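Local coordinates for protein aminopeptidase P; XAA-pro aminopeptidase (Streptococcus thermophilus, PDB 3IL0) that probably removes N-terminal residues from peptides as a metal-dependent aminopeptidase of the M24B family, here represented by its creatinase/prolidase-type N-terminal domain, at residues S18-L23 with S118-F123. Coordinates in Å, arbitrary orientation, origin at the centre of the assembly. Residues are numbered along the deposited sequence.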
loop_
_atom_site.group_PDB
_atom_site.type_symbol
_atom_site.label_atom_id
_atom_site.label_comp_id
_atom_site.label_asym_id
_atom_site.label_seq_id
_atom_site.Cartn_x
_atom_site.Cartn_y
_atom_site.Cartn_z
ATOM N N SER A 18 13.507 -5.427 -4.947
ATOM C CA SER A 18 13.588 -4.005 -5.103
ATOM C C SER A 18 14.271 -3.259 -3.917
ATOM O O SER A 18 14.546 -2.074 -3.999
ATOM C CB SER A 18 12.171 -3.501 -5.322
ATOM O OG SER A 18 11.521 -3.499 -4.042
ATOM N N GLY A 19 14.555 -3.932 -2.818
ATOM C CA GLY A 19 15.137 -3.251 -1.665
ATOM C C GLY A 19 14.188 -2.378 -0.847
ATOM O O GLY A 19 14.624 -1.524 -0.128
ATOM N N LEU A 20 12.889 -2.640 -0.932
ATOM C CA LEU A 20 11.875 -1.859 -0.235
ATOM C C LEU A 20 11.388 -2.600 1.012
ATOM O O LEU A 20 11.155 -3.797 0.964
ATOM C CB LEU A 20 10.676 -1.668 -1.168
ATOM C CG LEU A 20 10.833 -0.807 -2.452
ATOM C CD1 LEU A 20 9.507 -0.921 -3.255
ATOM C CD2 LEU A 20 11.191 0.641 -2.144
ATOM N N ASP A 21 11.248 -1.891 2.130
ATOM C CA ASP A 21 10.512 -2.439 3.291
ATOM C C ASP A 21 9.000 -2.387 3.119
ATOM O O ASP A 21 8.244 -3.119 3.813
ATOM C CB ASP A 21 10.855 -1.640 4.518
ATOM C CG ASP A 21 12.317 -1.741 4.856
ATOM O OD1 ASP A 21 12.842 -2.858 4.689
ATOM O OD2 ASP A 21 12.958 -0.727 5.176
ATOM N N ALA A 22 8.547 -1.498 2.226
ATOM C CA ALA A 22 7.122 -1.256 2.013
ATOM C C ALA A 22 6.841 -0.571 0.652
ATOM O O ALA A 22 7.710 0.034 0.059
ATOM C CB ALA A 22 6.612 -0.377 3.185
ATOM N N LEU A 23 5.610 -0.695 0.195
ATOM C CA LEU A 23 5.111 0.008 -0.944
ATOM C C LEU A 23 3.747 0.561 -0.616
ATOM O O LEU A 23 2.845 -0.153 -0.142
ATOM C CB LEU A 23 5.026 -0.887 -2.171
ATOM C CG LEU A 23 4.772 -0.156 -3.504
ATOM C CD1 LEU A 23 5.948 0.777 -3.932
ATOM C CD2 LEU A 23 4.431 -1.168 -4.549
ATOM N N SER A 118 11.258 6.018 -1.884
ATOM C CA SER A 118 11.921 5.417 -3.038
ATOM C C SER A 118 10.945 5.340 -4.236
ATOM O O SER A 118 10.012 4.562 -4.226
ATOM C CB SER A 118 12.380 4.014 -2.652
ATOM O OG SER A 118 12.515 3.210 -3.812
ATOM N N PRO A 119 11.147 6.179 -5.241
ATOM C CA PRO A 119 10.198 6.156 -6.339
ATOM C C PRO A 119 10.315 4.875 -7.153
ATOM O O PRO A 119 11.415 4.424 -7.433
ATOM C CB PRO A 119 10.596 7.366 -7.165
ATOM C CG PRO A 119 12.015 7.589 -6.797
ATOM C CD PRO A 119 12.098 7.269 -5.359
ATOM N N GLN A 120 9.197 4.326 -7.563
ATOM C CA GLN A 120 9.162 3.066 -8.318
ATOM C C GLN A 120 8.581 3.265 -9.715
ATOM O O GLN A 120 7.627 3.995 -9.888
ATOM C CB GLN A 120 8.318 2.042 -7.512
ATOM C CG GLN A 120 8.900 1.709 -6.142
ATOM C CD GLN A 120 10.199 0.970 -6.298
ATOM O OE1 GLN A 120 11.267 1.410 -5.852
ATOM N NE2 GLN A 120 10.131 -0.122 -6.998
ATOM N N THR A 121 9.176 2.632 -10.723
ATOM C CA THR A 121 8.617 2.626 -12.071
ATOM C C THR A 121 7.888 1.335 -12.383
ATOM O O THR A 121 8.502 0.278 -12.416
ATOM C CB THR A 121 9.709 2.750 -13.110
ATOM O OG1 THR A 121 10.458 3.932 -12.810
ATOM C CG2 THR A 121 9.119 2.858 -14.493
ATOM N N ASN A 122 6.591 1.431 -12.656
ATOM C CA ASN A 122 5.792 0.284 -13.050
ATOM C C ASN A 122 5.882 -0.947 -12.142
ATOM O O ASN A 122 5.819 -2.060 -12.631
ATOM C CB ASN A 122 6.208 -0.125 -14.461
ATOM C CG ASN A 122 5.812 0.877 -15.505
ATOM O OD1 ASN A 122 4.990 1.783 -15.278
ATOM N ND2 ASN A 122 6.397 0.722 -16.682
ATOM N N PHE A 123 6.074 -0.782 -10.842
ATOM C CA PHE A 123 6.215 -1.959 -9.946
ATOM C C PHE A 123 4.986 -2.865 -10.073
ATOM O O PHE A 123 5.091 -4.079 -10.230
ATOM C CB PHE A 123 6.323 -1.455 -8.509
ATOM C CG PHE A 123 6.433 -2.528 -7.448
ATOM C CD1 PHE A 123 5.301 -3.250 -7.033
ATOM C CD2 PHE A 123 7.654 -2.737 -6.798
ATOM C CE1 PHE A 123 5.380 -4.183 -5.999
ATOM C CE2 PHE A 123 7.761 -3.691 -5.736
ATOM C CZ PHE A 123 6.620 -4.417 -5.344
#
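Segments around two non-adjacent strands of a sheet can still meet through their side chains, as this example illustrates. In the mixed sheet of this N-terminal domain, strand 93-97 lies between strands 22-25 and 116-120 and hydrogen-bonds to both A22 and S118; no hydrogen bond links 18-23 to 118-123. What joins them is a cluster of L23, L20, on the lead-in to its strand, and F123, beyond the end of strand 116-120. L23 CD2 sits over one face of the F123 ring, 3.6 Å from its centroid, a CH-pi contact; the same methyl comes within 3.4 Å of F123 CD1. L20 CD1 reaches F123 CE2 obliquely at 4.1 Å and packs on Q120 CD at 3.6 Å, while L20 CD2 lies 3.3 Å from S118 OG. Q120 CG completes the patch, 3.8 Å from L23 CD1. Beside the ring edge stands S18, whose hydroxyl is hydrogen-bonded to L15 O; just beyond, G19 ends helix 7-18 in a Schellman motif. That helix also covers the cluster, F11 meeting the F123 ring edge-to-face and K14 adding a cation-pi interaction. Cohesion thus rests on van der Waals and CH-pi contacts, in which polar S118 and Q120 take part without a hydrogen bond across.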